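Local coordinates for protein glcnac-alpha-1,4-gal-releasing endo-beta-galactosidase (Clostridium perfringens, PDB 1UPS) that probably hydrolyses internal beta-galactosidic bonds in glycans, releasing GlcNAc-alpha-1,4-Gal, and carries a calcium ion in its family 16 glycoside hydrolase domain, at residues T343-N348 / I356-V361; D310-G315 / G398-G403; L347-Q352 / A368-V373. One frame throughout, in Å; residues are numbered along the deposited sequence.

How the contacts relate
All three contacts lie on the same side of the chain's centre, away from the calcium site, in a region consistent with a ricin-type beta-trefoil domain. Contact 3 is fully buried and small, resting on one indole N-H, one water and a few apolar touches. Contacts 1 and 2 are only partly buried and lean more on backbone pairing. Contact 1 zips up a local hairpin, whereas contact 2 joins segments with 82 residues between them and encloses the other two along the chain. Contacts 1 and 3 share Leu347 and Asn348; Ile356 of contact 1 meets Leu400 of contact 2 and Trp370 of contact 3.

Contact 1. Residues T343-N348 / I356-V361; sequences TGEYLN and IEHGKV
The imidazole of His358 turns ND1 onto the carboxylate of Glu345, donating to OE2 at 2.8 Å along a bent path (143° at the hydrogen). Ring and carboxylate planes stand 64° apart, and ND1 meets OE2 from above the carboxylate plane. To get there, Glu345 sets CG anti to its carbonyl carbon and runs on extended, its CB passing 3.5 Å from Gly359 N. The same OE2 takes a second bond, from Thr343 OG1 at 2.8 Å, which fixes the carboxylate from the loop side. NE2 of His358 is bonded to the carbonyl oxygen of Asn309; with the Glu345 carboxylate at ND1 and a carbonyl oxygen at NE2, the surroundings would probably suit a protonated, positively charged imidazole.

Beneath these side chains the backbones pair antiparallel. Asn348 and Glu357 exchange two bonds, Asn348 N to Glu357 O at 3.0 Å and Glu357 N to Asn348 O at 2.8 Å. Tyr346 N reaches Gly359 O at 2.9 Å, but the return bond from Gly359 N is weak. Asn348 adds to the grip on Tyr346 O: with CG in the crowded position between N and C (chi1 72°), ND2 donates to it at 3.1 Å, the acceptor lying in the amide plane. Its OD1 accepts a hydrogen bond from a water that also donates to Glu357 OE1, while Glu357 OE2 binds Asn351 N.

On the face shared with His358, Leu347 CB meets Ile356 CG2 at 3.8 Å. On the other face, Val361 O lies at the edge of the Tyr346 ring, in its plane, and the tyrosine OH hydrogen-bonds to Glu330. Two short antiparallel strands joined by an eight-residue connection make this a beta hairpin, consistent with one of the hairpins of a ricin-type beta-trefoil.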
# COMPACT_ATOMS: atom_id res chain seq x y z
N THR A 343 7.99 21.13 24.02
CA THR A 343 9.12 20.58 24.78
C THR A 343 10.21 19.96 23.91
O THR A 343 11.35 19.81 24.35
CB THR A 343 8.65 19.56 25.84
OG1 THR A 343 8.21 18.35 25.21
CG2 THR A 343 7.41 20.05 26.59
N GLY A 344 9.87 19.60 22.67
CA GLY A 344 10.81 18.93 21.77
C GLY A 344 11.11 17.48 22.15
O GLY A 344 12.11 16.91 21.68
N GLU A 345 10.26 16.89 22.99
CA GLU A 345 10.47 15.53 23.51
C GLU A 345 9.72 14.48 22.68
O GLU A 345 8.66 14.78 22.12
CB GLU A 345 10.03 15.44 24.97
CG GLU A 345 10.81 16.32 25.94
CD GLU A 345 10.15 16.43 27.31
OE1 GLU A 345 10.85 16.25 28.33
OE2 GLU A 345 8.94 16.71 27.36
N TYR A 346 10.28 13.27 22.63
CA TYR A 346 9.65 12.12 21.97
C TYR A 346 8.90 11.25 22.96
O TYR A 346 9.38 10.97 24.05
CB TYR A 346 10.72 11.22 21.35
CG TYR A 346 11.46 11.82 20.18
CD1 TYR A 346 12.86 11.83 20.16
CD2 TYR A 346 10.78 12.34 19.08
CE1 TYR A 346 13.56 12.37 19.08
CE2 TYR A 346 11.47 12.88 18.00
CZ TYR A 346 12.85 12.89 18.00
OH TYR A 346 13.53 13.42 16.92
N LEU A 347 7.74 10.76 22.54
CA LEU A 347 7.01 9.78 23.31
C LEU A 347 7.73 8.43 23.26
O LEU A 347 8.07 7.96 22.19
CB LEU A 347 5.59 9.63 22.77
CG LEU A 347 4.77 10.92 22.84
CD1 LEU A 347 3.29 10.60 22.55
CD2 LEU A 347 4.94 11.61 24.20
N ASN A 348 7.95 7.83 24.42
CA ASN A 348 8.71 6.58 24.49
C ASN A 348 8.33 5.76 25.70
O ASN A 348 7.62 6.25 26.58
CB ASN A 348 10.22 6.86 24.49
CG ASN A 348 10.69 7.45 25.79
OD1 ASN A 348 11.16 6.73 26.67
ND2 ASN A 348 10.56 8.78 25.93
N ILE A 356 3.24 6.15 29.08
CA ILE A 356 4.06 6.79 28.06
C ILE A 356 4.94 7.84 28.74
O ILE A 356 4.44 8.66 29.53
CB ILE A 356 3.18 7.46 26.96
CG1 ILE A 356 2.29 6.43 26.27
CG2 ILE A 356 4.07 8.19 25.93
CD1 ILE A 356 3.07 5.38 25.45
N GLU A 357 6.24 7.81 28.44
CA GLU A 357 7.20 8.79 28.95
C GLU A 357 7.47 9.85 27.88
O GLU A 357 7.17 9.64 26.71
CB GLU A 357 8.51 8.08 29.32
CG GLU A 357 8.34 7.00 30.38
CD GLU A 357 9.61 6.21 30.61
OE1 GLU A 357 10.58 6.81 31.15
OE2 GLU A 357 9.65 5.01 30.25
N HIS A 358 8.05 10.97 28.28
CA HIS A 358 8.48 11.99 27.32
C HIS A 358 9.86 12.54 27.67
O HIS A 358 10.09 12.98 28.80
CB HIS A 358 7.47 13.15 27.20
CG HIS A 358 7.09 13.77 28.51
ND1 HIS A 358 7.74 14.87 29.02
CD2 HIS A 358 6.12 13.47 29.40
CE1 HIS A 358 7.20 15.21 30.18
NE2 HIS A 358 6.21 14.37 30.44
N GLY A 359 10.76 12.51 26.70
CA GLY A 359 12.12 13.01 26.90
C GLY A 359 12.85 13.25 25.60
O GLY A 359 12.45 12.79 24.54
N LYS A 360 13.95 13.99 25.69
CA LYS A 360 14.80 14.18 24.52
C LYS A 360 15.71 12.96 24.41
O LYS A 360 16.91 13.04 24.68
CB LYS A 360 15.58 15.50 24.64
CG LYS A 360 14.70 16.73 24.45
CD LYS A 360 15.52 18.03 24.43
CE LYS A 360 14.67 19.21 23.97
NZ LYS A 360 15.34 20.51 24.28
N VAL A 361 15.11 11.83 24.04
CA VAL A 361 15.82 10.55 23.91
C VAL A 361 16.32 10.37 22.47
O VAL A 361 15.81 11.01 21.56
CB VAL A 361 14.91 9.36 24.32
CG1 VAL A 361 14.45 9.48 25.76
CG2 VAL A 361 13.70 9.21 23.37
O HOH W 1 12.53 7.30 28.95

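Contact 2. Residues D310-G315 / G398-G403; sequences DKVSYG and GVLQYG
Lys311 opens the contact with its aliphatic part: CB lies 3.7 Å from CG1 of Val399, and CD passes CG2 of the same valine. The chain bends at chi2 (-119°) and again at chi4, and the ammonium end leads away to a cation-pi contact with Tyr355.

At Val312 the backbone takes over. Its N-H goes to a water at 2.8 Å, which in turn donates to Leu400 O at 2.7 Å. Its carbonyl oxygen accepts from Leu400 N at 2.8 Å, the donor sitting nearly on the C=O axis, and is also approached by the CA-H of Val399, CA to O 3.2 Å. The two side chains lie side by side and point the same way, Val312 CB 3.9 Å from Leu400 CB, with Leu400 packed further on Leu303 and Ile391. Those partners belong to strands 302-304 and 390-392, each the hairpin mate of a strand entered here, so two hairpins far apart in sequence meet at this point, as in a ricin-type beta-trefoil.

Ser313 forms a single backbone bridge with Val399, its side chain turned away from the other segment.

Tyr314 N then donates to Gly398 O at 3.2 Å, a fairly straight bond (164°) that arrives from above the carbonyl plane. With CG in the crowded position between N and C (chi1 64°), the ring swings across the glycine: Gly398 CA sits over one face, 3.8 Å from the centroid, in a CH-pi contact, while the hydroxyl takes a weak hydrogen bond from Gly398 N.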
# COMPACT_ATOMS: atom_id res chain seq x y z
N ASP A 310 5.82 14.19 34.71
CA ASP A 310 6.55 13.16 33.95
C ASP A 310 5.64 12.23 33.14
O ASP A 310 6.12 11.36 32.43
CB ASP A 310 7.52 12.37 34.84
CG ASP A 310 6.82 11.57 35.93
OD1 ASP A 310 7.55 10.92 36.73
OD2 ASP A 310 5.58 11.53 36.08
N LYS A 311 4.32 12.43 33.24
CA LYS A 311 3.37 11.69 32.40
C LYS A 311 2.93 12.57 31.24
O LYS A 311 3.17 13.78 31.25
CB LYS A 311 2.15 11.27 33.23
CG LYS A 311 2.52 10.46 34.46
CD LYS A 311 1.92 9.06 34.45
CE LYS A 311 2.52 8.18 35.53
NZ LYS A 311 2.59 8.87 36.85
N VAL A 312 2.26 11.97 30.25
CA VAL A 312 1.60 12.74 29.19
C VAL A 312 0.12 12.86 29.59
O VAL A 312 -0.52 11.85 29.88
CB VAL A 312 1.76 12.06 27.81
CG1 VAL A 312 1.08 12.88 26.71
CG2 VAL A 312 3.24 11.86 27.49
N SER A 313 -0.40 14.08 29.62
CA SER A 313 -1.77 14.34 30.04
C SER A 313 -2.76 14.24 28.88
O SER A 313 -2.38 14.32 27.71
CB SER A 313 -1.87 15.74 30.66
OG SER A 313 -1.02 15.88 31.80
N TYR A 314 -4.04 14.07 29.20
CA TYR A 314 -5.08 14.35 28.22
C TYR A 314 -6.16 15.19 28.89
O TYR A 314 -6.36 15.11 30.11
CB TYR A 314 -5.66 13.08 27.58
CG TYR A 314 -6.40 12.15 28.53
CD1 TYR A 314 -7.66 12.49 29.03
CD2 TYR A 314 -5.84 10.93 28.92
CE1 TYR A 314 -8.35 11.66 29.91
CE2 TYR A 314 -6.53 10.07 29.79
CZ TYR A 314 -7.78 10.45 30.28
OH TYR A 314 -8.49 9.65 31.15
N GLY A 315 -6.85 15.99 28.09
CA GLY A 315 -7.96 16.78 28.62
C GLY A 315 -8.58 17.64 27.53
O GLY A 315 -8.22 17.52 26.36
N GLY A 398 -6.50 10.00 33.35
CA GLY A 398 -6.14 11.39 33.04
C GLY A 398 -4.76 11.54 32.41
O GLY A 398 -4.34 12.65 32.08
N VAL A 399 -4.07 10.40 32.24
CA VAL A 399 -2.71 10.34 31.71
C VAL A 399 -2.61 9.21 30.69
O VAL A 399 -3.46 8.32 30.66
CB VAL A 399 -1.64 10.12 32.82
CG1 VAL A 399 -1.53 11.38 33.70
CG2 VAL A 399 -1.98 8.91 33.69
N LEU A 400 -1.55 9.23 29.88
CA LEU A 400 -1.41 8.30 28.76
C LEU A 400 -0.71 7.01 29.14
O LEU A 400 0.36 7.02 29.76
CB LEU A 400 -0.61 8.98 27.64
CG LEU A 400 -0.67 8.39 26.23
CD1 LEU A 400 -2.10 8.31 25.73
CD2 LEU A 400 0.18 9.26 25.27
N GLN A 401 -1.33 5.89 28.76
CA GLN A 401 -0.81 4.56 29.09
C GLN A 401 -0.28 3.84 27.85
O GLN A 401 -0.53 4.26 26.73
CB GLN A 401 -1.92 3.69 29.69
CG GLN A 401 -2.54 4.21 30.99
CD GLN A 401 -3.79 3.46 31.34
OE1 GLN A 401 -4.91 3.91 31.04
NE2 GLN A 401 -3.63 2.27 31.95
N TYR A 402 0.46 2.76 28.06
CA TYR A 402 0.64 1.77 26.99
C TYR A 402 0.28 0.42 27.61
O TYR A 402 0.38 0.24 28.84
CB TYR A 402 2.08 1.75 26.40
CG TYR A 402 3.09 1.19 27.38
CD1 TYR A 402 3.81 2.03 28.22
CD2 TYR A 402 3.27 -0.20 27.51
CE1 TYR A 402 4.72 1.51 29.15
CE2 TYR A 402 4.16 -0.73 28.43
CZ TYR A 402 4.88 0.13 29.24
OH TYR A 402 5.74 -0.41 30.16
N GLY A 403 -0.13 -0.51 26.77
CA GLY A 403 -0.44 -1.86 27.21
C GLY A 403 -0.94 -2.68 26.03
O GLY A 403 -1.08 -2.17 24.92
O HOH W 2 1.88 9.17 30.45

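Contact 3. Residues L347-Q352 / A368-V373; sequences LNIENQ and AQWSEV
Trp370 lies on strand 370-375 in what is consistent with a ricin-type beta-trefoil, and its indole reaches strand 346-348 of the neighbouring hairpin. From CB, which is directed at the other segment, the side chain sets CG anti to the carbonyl carbon (chi1 -55°). NE1 then donates to Leu347 O at 3.2 Å; the bond is straight (166°), with the oxygen in the indole plane, although the donor stands 54° above the carbonyl plane. CE2 and CZ2 pass the same oxygen at longer range. Further round the six-membered ring, CH2 meets CG2 of Ile349 at 3.9 Å, the two side chains crossing obliquely, and CD1 of Ile356 touches that same ring carbon.

Leu347 O is thus held from several sides: besides the indole, it accepts from a water at 2.7 Å that also donates to Ala368 O, and the CA-H of Ala368 approaches it, CA to O 3.5 Å. Just beyond, the CB atoms of Asn348 and Ala368 are 3.7 Å apart.

Asn348 also shapes the exit from the strand. While its ND2 is occupied by Tyr346 O, its OD1 accepts the N-H of Glu350 in the carbonyl plane, on a lone pair, at 3.2 Å, closing an Asx turn. A type I beta turn from Ile349 to Gln352 overlaps it, with Gln352 N donating to Ile349 O at 3.0 Å.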
# COMPACT_ATOMS: atom_id res chain seq x y z
N LEU A 347 7.74 10.76 22.54
CA LEU A 347 7.01 9.78 23.31
C LEU A 347 7.73 8.43 23.26
O LEU A 347 8.07 7.96 22.19
CB LEU A 347 5.59 9.63 22.77
CG LEU A 347 4.77 10.92 22.84
CD1 LEU A 347 3.29 10.60 22.55
CD2 LEU A 347 4.94 11.61 24.20
N ASN A 348 7.95 7.83 24.42
CA ASN A 348 8.71 6.58 24.49
C ASN A 348 8.33 5.76 25.70
O ASN A 348 7.62 6.25 26.58
CB ASN A 348 10.22 6.86 24.49
CG ASN A 348 10.69 7.45 25.79
OD1 ASN A 348 11.16 6.73 26.67
ND2 ASN A 348 10.56 8.78 25.93
N ILE A 349 8.80 4.51 25.73
CA ILE A 349 8.52 3.59 26.86
C ILE A 349 9.78 2.92 27.42
O ILE A 349 9.73 1.79 27.93
CB ILE A 349 7.42 2.54 26.51
CG1 ILE A 349 7.90 1.54 25.45
CG2 ILE A 349 6.10 3.24 26.09
CD1 ILE A 349 6.95 0.33 25.25
N GLU A 350 10.91 3.63 27.35
CA GLU A 350 12.21 3.05 27.74
C GLU A 350 12.24 2.39 29.13
O GLU A 350 12.81 1.31 29.30
CB GLU A 350 13.33 4.10 27.63
CG GLU A 350 14.75 3.51 27.75
CD GLU A 350 15.20 2.74 26.51
OE1 GLU A 350 16.31 2.14 26.56
OE2 GLU A 350 14.48 2.73 25.49
N ASN A 351 11.61 3.04 30.12
CA ASN A 351 11.64 2.53 31.49
C ASN A 351 10.52 1.55 31.83
O ASN A 351 10.47 1.02 32.95
CB ASN A 351 11.72 3.69 32.50
CG ASN A 351 13.06 4.40 32.48
OD1 ASN A 351 14.10 3.81 32.81
ND2 ASN A 351 13.05 5.68 32.11
N GLN A 352 9.63 1.31 30.86
CA GLN A 352 8.55 0.32 30.98
C GLN A 352 7.77 0.45 32.29
O GLN A 352 7.72 -0.49 33.11
CB GLN A 352 9.09 -1.11 30.81
CG GLN A 352 9.71 -1.40 29.45
CD GLN A 352 10.12 -2.86 29.30
OE1 GLN A 352 9.29 -3.70 28.98
NE2 GLN A 352 11.40 -3.16 29.57
N ALA A 368 11.04 4.45 21.35
CA ALA A 368 10.47 5.74 20.91
C ALA A 368 9.91 5.68 19.48
O ALA A 368 9.53 6.72 18.91
CB ALA A 368 11.53 6.85 21.03
N GLN A 369 9.84 4.48 18.92
CA GLN A 369 9.35 4.31 17.56
C GLN A 369 8.04 3.53 17.53
O GLN A 369 7.86 2.58 18.29
CB GLN A 369 10.40 3.60 16.71
CG GLN A 369 11.67 4.42 16.56
CD GLN A 369 12.69 3.68 15.73
OE1 GLN A 369 12.35 2.72 15.06
NE2 GLN A 369 13.95 4.13 15.78
N TRP A 370 7.14 3.95 16.65
CA TRP A 370 5.77 3.45 16.66
C TRP A 370 5.27 3.05 15.26
O TRP A 370 5.54 3.74 14.30
CB TRP A 370 4.85 4.52 17.25
CG TRP A 370 5.27 4.98 18.62
CD1 TRP A 370 6.11 6.02 18.91
CD2 TRP A 370 4.87 4.42 19.88
NE1 TRP A 370 6.26 6.13 20.27
CE2 TRP A 370 5.51 5.16 20.89
CE3 TRP A 370 4.04 3.35 20.25
CZ2 TRP A 370 5.36 4.88 22.25
CZ3 TRP A 370 3.87 3.06 21.61
CH2 TRP A 370 4.53 3.83 22.60
N SER A 371 4.57 1.92 15.17
CA SER A 371 3.84 1.55 13.95
C SER A 371 2.47 2.23 13.96
O SER A 371 1.78 2.21 14.97
CB SER A 371 3.64 0.04 13.87
OG SER A 371 4.88 -0.64 13.82
N GLU A 372 2.09 2.83 12.84
CA GLU A 372 0.76 3.44 12.68
C GLU A 372 -0.19 2.45 12.02
O GLU A 372 0.08 1.94 10.92
CB GLU A 372 0.86 4.67 11.80
CG GLU A 372 1.08 5.97 12.53
CD GLU A 372 1.26 7.12 11.57
OE1 GLU A 372 2.29 7.82 11.67
OE2 GLU A 372 0.38 7.33 10.70
N VAL A 373 -1.30 2.14 12.69
CA VAL A 373 -2.21 1.13 12.20
C VAL A 373 -3.61 1.73 12.04
O VAL A 373 -4.29 1.99 13.04
CB VAL A 373 -2.25 -0.11 13.14
CG1 VAL A 373 -3.12 -1.20 12.56
CG2 VAL A 373 -0.85 -0.64 13.41
O HOH W 3 8.28 8.94 19.69